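Local atomic coordinates of glycoside hydrolase family protein (Novosphingobium sp. PP1Y, PDB entry 6Q2F), a protein that probably removes terminal alpha-L-rhamnose residues from rhamnosylated compounds by hydrolysis, as an alpha-L-rhamnosidase. Residues P879-P893 with V908-R922. Sequence-based numbering, arbitrary orientation.
Sequences PDFTFTGADAGVKIP and VNQQEAAQSIEAHFR
With CG anti to the backbone N in both Asp880 and Arg922 (chi1 -173° in the arginine), and the arginine chain bent at chi3, the carboxylate and guanidinium lie almost parallel, their planes 7° apart. Asp880 OD1 sits over one face of the guanidinium, 3.7 Å from Arg922 NH2, a long ion pair in which no N-H points at the oxygen. A water also bridges the two residues, donating to Asp880 OD1 and to the backbone Arg922 O and accepting from Arg922 NE; Tyr905 and His896 also bond the carboxylate, and Asp733 and the Ala878 carbonyl hold Arg922 NH1. Strands 881-884 and 915-921 form an antiparallel pair within an antiparallel sheet, in which 915-921 pairs on with strand 949-956. Thr882 and His920 are a hydrogen-bonded pair, His920 N donating to Thr882 O at 2.8 Å, and Thr884 with Glu918 repeats the pattern. On this face Thr882 CG2 rests 3.6 Å from His920 CB, while a water links Thr884 OG1 to His920 NE2; His920 ND1 is hydrogen-bonded to Glu949 of strand 949-956. The other face is apolar: Phe881 CD1 meets Phe921 CE2 at 3.7 Å, their rings oblique at 45°, and Ala919 CB touches the edge of the Phe881 ring. Past the end of strand 881-884, Ile892 reaches back to Ile917 of strand 915-921, tip to tip, CD1 to CD1 at 3.8 Å, and Ile892 CD1 also covers the centre of one face of the Phe883 ring.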
loop_
_atom_site.group_PDB
_atom_site.type_symbol
_atom_site.label_atom_id
_atom_site.label_comp_id
_atom_site.label_asym_id
_atom_site.label_seq_id
_atom_site.Cartn_x
_atom_site.Cartn_y
_atom_site.Cartn_z
ATOM N N PRO A 879 1.850 22.196 -21.684
ATOM C CA PRO A 879 1.059 21.448 -20.694
ATOM C C PRO A 879 0.107 20.468 -21.358
ATOM O O PRO A 879 -0.498 20.765 -22.389
ATOM C CB PRO A 879 0.277 22.540 -19.957
ATOM C CG PRO A 879 0.954 23.830 -20.291
ATOM C CD PRO A 879 1.643 23.653 -21.605
ATOM N N ASP A 880 -0.033 19.289 -20.749
ATOM C CA ASP A 880 -0.983 18.315 -21.271
ATOM C C ASP A 880 -2.410 18.709 -20.927
ATOM O O ASP A 880 -3.295 18.705 -21.797
ATOM C CB ASP A 880 -0.663 16.925 -20.722
ATOM C CG ASP A 880 -1.339 15.820 -21.509
ATOM O OD1 ASP A 880 -1.868 16.120 -22.600
ATOM O OD2 ASP A 880 -1.327 14.650 -21.038
ATOM N N PHE A 881 -2.664 19.031 -19.657
ATOM C CA PHE A 881 -3.991 19.455 -19.232
ATOM C C PHE A 881 -3.851 20.617 -18.272
ATOM O O PHE A 881 -3.076 20.557 -17.315
ATOM C CB PHE A 881 -4.791 18.330 -18.555
ATOM C CG PHE A 881 -6.081 18.811 -17.918
ATOM C CD1 PHE A 881 -7.165 19.166 -18.697
ATOM C CD2 PHE A 881 -6.182 18.941 -16.549
ATOM C CE1 PHE A 881 -8.337 19.637 -18.120
ATOM C CE2 PHE A 881 -7.347 19.399 -15.963
ATOM C CZ PHE A 881 -8.427 19.748 -16.749
ATOM N N THR A 882 -4.610 21.671 -18.528
ATOM C CA THR A 882 -4.701 22.787 -17.603
ATOM C C THR A 882 -6.062 23.435 -17.797
ATOM O O THR A 882 -6.824 23.060 -18.690
ATOM C CB THR A 882 -3.577 23.799 -17.810
ATOM O OG1 THR A 882 -3.550 24.692 -16.690
ATOM C CG2 THR A 882 -3.828 24.595 -19.083
ATOM N N PHE A 883 -6.372 24.409 -16.944
ATOM C CA PHE A 883 -7.718 24.965 -16.944
ATOM C C PHE A 883 -7.737 26.341 -16.293
ATOM O O PHE A 883 -6.962 26.621 -15.372
ATOM C CB PHE A 883 -8.701 24.040 -16.214
ATOM C CG PHE A 883 -8.330 23.762 -14.790
ATOM C CD1 PHE A 883 -8.749 24.603 -13.769
ATOM C CD2 PHE A 883 -7.554 22.658 -14.468
ATOM C CE1 PHE A 883 -8.410 24.347 -12.453
ATOM C CE2 PHE A 883 -7.202 22.390 -13.143
ATOM C CZ PHE A 883 -7.636 23.237 -12.136
ATOM N N THR A 884 -8.650 27.185 -16.775
ATOM C CA THR A 884 -8.925 28.483 -16.182
ATOM C C THR A 884 -10.384 28.539 -15.750
ATOM O O THR A 884 -11.202 27.717 -16.169
ATOM C CB THR A 884 -8.631 29.632 -17.157
ATOM O OG1 THR A 884 -9.545 29.577 -18.255
ATOM C CG2 THR A 884 -7.212 29.511 -17.702
ATOM N N GLY A 885 -10.701 29.534 -14.924
ATOM C CA GLY A 885 -12.066 29.806 -14.511
ATOM C C GLY A 885 -12.503 29.194 -13.195
ATOM O O GLY A 885 -13.680 29.297 -12.854
ATOM N N ALA A 886 -11.602 28.555 -12.457
ATOM C CA ALA A 886 -11.895 28.030 -11.135
ATOM C C ALA A 886 -11.165 28.852 -10.087
ATOM O O ALA A 886 -10.194 29.549 -10.384
ATOM C CB ALA A 886 -11.470 26.553 -11.006
ATOM N N ASP A 887 -11.625 28.729 -8.843
ATOM C CA ASP A 887 -10.964 29.383 -7.722
ATOM C C ASP A 887 -9.549 28.841 -7.541
ATOM O O ASP A 887 -9.171 27.803 -8.089
ATOM C CB ASP A 887 -11.763 29.187 -6.436
ATOM C CG ASP A 887 -13.067 29.952 -6.442
ATOM O OD1 ASP A 887 -13.019 31.196 -6.573
ATOM O OD2 ASP A 887 -14.137 29.309 -6.313
ATOM N N ALA A 888 -8.746 29.572 -6.770
ATOM C CA ALA A 888 -7.434 29.060 -6.411
ATOM C C ALA A 888 -7.599 27.894 -5.448
ATOM O O ALA A 888 -8.546 27.842 -4.658
ATOM C CB ALA A 888 -6.565 30.154 -5.789
ATOM N N GLY A 889 -6.674 26.939 -5.533
ATOM C CA GLY A 889 -6.752 25.721 -4.749
ATOM C C GLY A 889 -7.687 24.662 -5.289
ATOM O O GLY A 889 -7.713 23.550 -4.748
ATOM N N VAL A 890 -8.465 24.964 -6.326
ATOM C CA VAL A 890 -9.319 23.943 -6.922
ATOM C C VAL A 890 -8.430 22.936 -7.632
ATOM O O VAL A 890 -7.594 23.301 -8.468
ATOM C CB VAL A 890 -10.352 24.554 -7.877
ATOM C CG1 VAL A 890 -10.941 23.483 -8.797
ATOM C CG2 VAL A 890 -11.471 25.236 -7.084
ATOM N N LYS A 891 -8.580 21.666 -7.279
ATOM C CA LYS A 891 -7.824 20.605 -7.918
ATOM C C LYS A 891 -8.741 19.902 -8.896
ATOM O O LYS A 891 -9.865 19.532 -8.542
ATOM C CB LYS A 891 -7.280 19.600 -6.903
ATOM C CG LYS A 891 -6.654 20.205 -5.666
ATOM C CD LYS A 891 -5.426 21.011 -5.995
ATOM C CE LYS A 891 -4.941 21.775 -4.767
ATOM N NZ LYS A 891 -4.030 22.907 -5.122
ATOM N N ILE A 892 -8.260 19.722 -10.119
ATOM C CA ILE A 892 -8.924 18.866 -11.093
ATOM C C ILE A 892 -7.855 17.959 -11.686
ATOM O O ILE A 892 -7.406 18.193 -12.818
ATOM C CB ILE A 892 -9.653 19.692 -12.168
ATOM C CG1 ILE A 892 -10.679 20.626 -11.519
ATOM C CG2 ILE A 892 -10.357 18.788 -13.170
ATOM C CD1 ILE A 892 -11.420 21.506 -12.504
ATOM N N PRO A 893 -7.403 16.938 -10.956
ATOM C CA PRO A 893 -6.347 16.059 -11.487
ATOM C C PRO A 893 -6.877 15.290 -12.685
ATOM O O PRO A 893 -8.079 15.258 -12.952
ATOM C CB PRO A 893 -6.017 15.132 -10.309
ATOM C CG PRO A 893 -7.331 15.060 -9.536
ATOM C CD PRO A 893 -7.973 16.432 -9.690
ATOM N N VAL A 908 -11.478 14.806 -12.677
ATOM C CA VAL A 908 -12.270 14.720 -11.451
ATOM C C VAL A 908 -12.226 16.062 -10.742
ATOM O O VAL A 908 -11.146 16.521 -10.352
ATOM C CB VAL A 908 -11.776 13.624 -10.504
ATOM C CG1 VAL A 908 -12.733 13.548 -9.283
ATOM C CG2 VAL A 908 -11.698 12.305 -11.243
ATOM N N ASN A 909 -13.395 16.674 -10.553
ATOM C CA ASN A 909 -13.505 17.886 -9.747
ATOM C C ASN A 909 -13.517 17.471 -8.284
ATOM O O ASN A 909 -14.552 17.099 -7.730
ATOM C CB ASN A 909 -14.754 18.681 -10.112
ATOM C CG ASN A 909 -15.072 19.754 -9.096
ATOM O OD1 ASN A 909 -14.177 20.323 -8.486
ATOM N ND2 ASN A 909 -16.365 20.041 -8.912
ATOM N N GLN A 910 -12.353 17.550 -7.641
ATOM C CA GLN A 910 -12.238 17.127 -6.249
ATOM C C GLN A 910 -12.726 18.191 -5.278
ATOM O O GLN A 910 -12.020 18.537 -4.322
ATOM C CB GLN A 910 -10.797 16.770 -5.916
ATOM C CG GLN A 910 -10.313 15.558 -6.644
ATOM C CD GLN A 910 -8.878 15.218 -6.285
ATOM O OE1 GLN A 910 -8.126 16.055 -5.788
ATOM N NE2 GLN A 910 -8.511 13.968 -6.496
ATOM N N GLN A 911 -13.908 18.713 -5.523
ATOM C CA GLN A 911 -14.463 19.711 -4.646
ATOM C C GLN A 911 -15.960 19.596 -4.578
ATOM O O GLN A 911 -16.577 19.227 -5.540
ATOM C CB GLN A 911 -14.097 21.099 -5.136
ATOM C CG GLN A 911 -12.712 21.562 -4.757
ATOM C CD GLN A 911 -11.644 21.175 -5.755
ATOM O OE1 GLN A 911 -11.933 20.778 -6.858
ATOM N NE2 GLN A 911 -10.419 21.283 -5.348
ATOM N N GLU A 912 -16.543 19.929 -3.439
ATOM C CA GLU A 912 -17.999 19.940 -3.345
ATOM C C GLU A 912 -18.607 21.015 -4.237
ATOM O O GLU A 912 -19.694 20.811 -4.785
ATOM C CB GLU A 912 -18.446 20.125 -1.894
ATOM C CG GLU A 912 -18.371 18.832 -1.086
ATOM C CD GLU A 912 -18.609 19.037 0.396
ATOM O OE1 GLU A 912 -17.824 19.772 1.030
ATOM O OE2 GLU A 912 -19.587 18.459 0.919
ATOM N N ALA A 913 -17.926 22.146 -4.412
ATOM C CA ALA A 913 -18.459 23.233 -5.228
ATOM C C ALA A 913 -18.333 22.921 -6.715
ATOM O O ALA A 913 -17.262 22.540 -7.196
ATOM C CB ALA A 913 -17.737 24.545 -4.922
ATOM N N ALA A 914 -19.434 23.096 -7.437
ATOM C CA ALA A 914 -19.412 23.007 -8.886
ATOM C C ALA A 914 -18.406 24.002 -9.459
ATOM O O ALA A 914 -18.129 25.048 -8.868
ATOM C CB ALA A 914 -20.800 23.290 -9.463
ATOM N N GLN A 915 -17.847 23.662 -10.619
ATOM C CA GLN A 915 -16.903 24.520 -11.322
ATOM C C GLN A 915 -17.346 24.697 -12.765
ATOM O O GLN A 915 -17.855 23.762 -13.392
ATOM C CB GLN A 915 -15.474 23.934 -11.292
ATOM C CG GLN A 915 -14.998 23.538 -9.900
ATOM C CD GLN A 915 -14.817 24.744 -8.998
ATOM O OE1 GLN A 915 -14.238 25.753 -9.398
ATOM N NE2 GLN A 915 -15.325 24.647 -7.771
ATOM N N SER A 916 -17.142 25.907 -13.280
ATOM C CA SER A 916 -17.292 26.240 -14.691
ATOM C C SER A 916 -15.916 26.664 -15.176
ATOM O O SER A 916 -15.455 27.759 -14.847
ATOM C CB SER A 916 -18.309 27.367 -14.906
ATOM O OG SER A 916 -19.627 26.916 -14.670
ATOM N N ILE A 917 -15.253 25.804 -15.941
ATOM C CA ILE A 917 -13.880 26.068 -16.339
ATOM C C ILE A 917 -13.786 26.147 -17.856
ATOM O O ILE A 917 -14.700 25.770 -18.588
ATOM C CB ILE A 917 -12.905 25.001 -15.809
ATOM C CG1 ILE A 917 -13.227 23.642 -16.434
ATOM C CG2 ILE A 917 -12.953 24.928 -14.289
ATOM C CD1 ILE A 917 -12.239 22.517 -16.029
ATOM N N GLU A 918 -12.641 26.635 -18.324
ATOM C CA GLU A 918 -12.201 26.423 -19.694
ATOM C C GLU A 918 -11.043 25.442 -19.622
ATOM O O GLU A 918 -10.009 25.741 -19.011
ATOM C CB GLU A 918 -11.791 27.733 -20.377
ATOM C CG GLU A 918 -12.966 28.669 -20.693
ATOM C CD GLU A 918 -12.913 29.232 -22.111
ATOM O OE1 GLU A 918 -11.897 29.865 -22.482
ATOM O OE2 GLU A 918 -13.891 29.021 -22.860
ATOM N N ALA A 919 -11.235 24.263 -20.204
ATOM C CA ALA A 919 -10.275 23.172 -20.093
ATOM C C ALA A 919 -9.407 23.136 -21.344
ATOM O O ALA A 919 -9.933 23.181 -22.464
ATOM C CB ALA A 919 -10.987 21.833 -19.901
ATOM N N HIS A 920 -8.084 23.066 -21.147
ATOM C CA HIS A 920 -7.087 23.093 -22.221
ATOM C C HIS A 920 -6.436 21.726 -22.328
ATOM O O HIS A 920 -5.819 21.261 -21.368
ATOM C CB HIS A 920 -6.000 24.143 -21.965
ATOM C CG HIS A 920 -6.503 25.555 -21.967
ATOM N ND1 HIS A 920 -6.018 26.519 -22.828
ATOM C CD2 HIS A 920 -7.454 26.163 -21.216
ATOM C CE1 HIS A 920 -6.656 27.656 -22.613
ATOM N NE2 HIS A 920 -7.519 27.472 -21.629
ATOM N N PHE A 921 -6.559 21.096 -23.493
ATOM C CA PHE A 921 -5.981 19.783 -23.733
ATOM C C PHE A 921 -4.942 19.904 -24.837
ATOM O O PHE A 921 -5.167 20.602 -25.842
ATOM C CB PHE A 921 -7.050 18.761 -24.121
ATOM C CG PHE A 921 -8.188 18.678 -23.149
ATOM C CD1 PHE A 921 -9.238 19.573 -23.221
ATOM C CD2 PHE A 921 -8.211 17.705 -22.160
ATOM C CE1 PHE A 921 -10.286 19.500 -22.332
ATOM C CE2 PHE A 921 -9.255 17.625 -21.266
ATOM C CZ PHE A 921 -10.294 18.531 -21.347
ATOM N N ARG A 922 -3.799 19.240 -24.640
ATOM C CA ARG A 922 -2.735 19.226 -25.644
ATOM C C ARG A 922 -3.097 18.202 -26.719
ATOM O O ARG A 922 -2.536 17.110 -26.817
ATOM C CB ARG A 922 -1.391 18.916 -25.000
ATOM C CG ARG A 922 -0.188 19.036 -25.954
ATOM C CD ARG A 922 1.105 18.620 -25.235
ATOM N NE ARG A 922 1.065 17.227 -24.793
ATOM C CZ ARG A 922 1.718 16.747 -23.736
ATOM N NH1 ARG A 922 2.443 17.552 -22.970
ATOM N NH2 ARG A 922 1.628 15.462 -23.433
HETATM O O HOH W 1 -3.159 21.836 -22.148
HETATM O O HOH W 2 -0.974 15.398 -25.225
HETATM O O HOH W 3 -8.984 29.776 -20.880
HETATM O O HOH W 4 -15.738 27.634 -11.642
#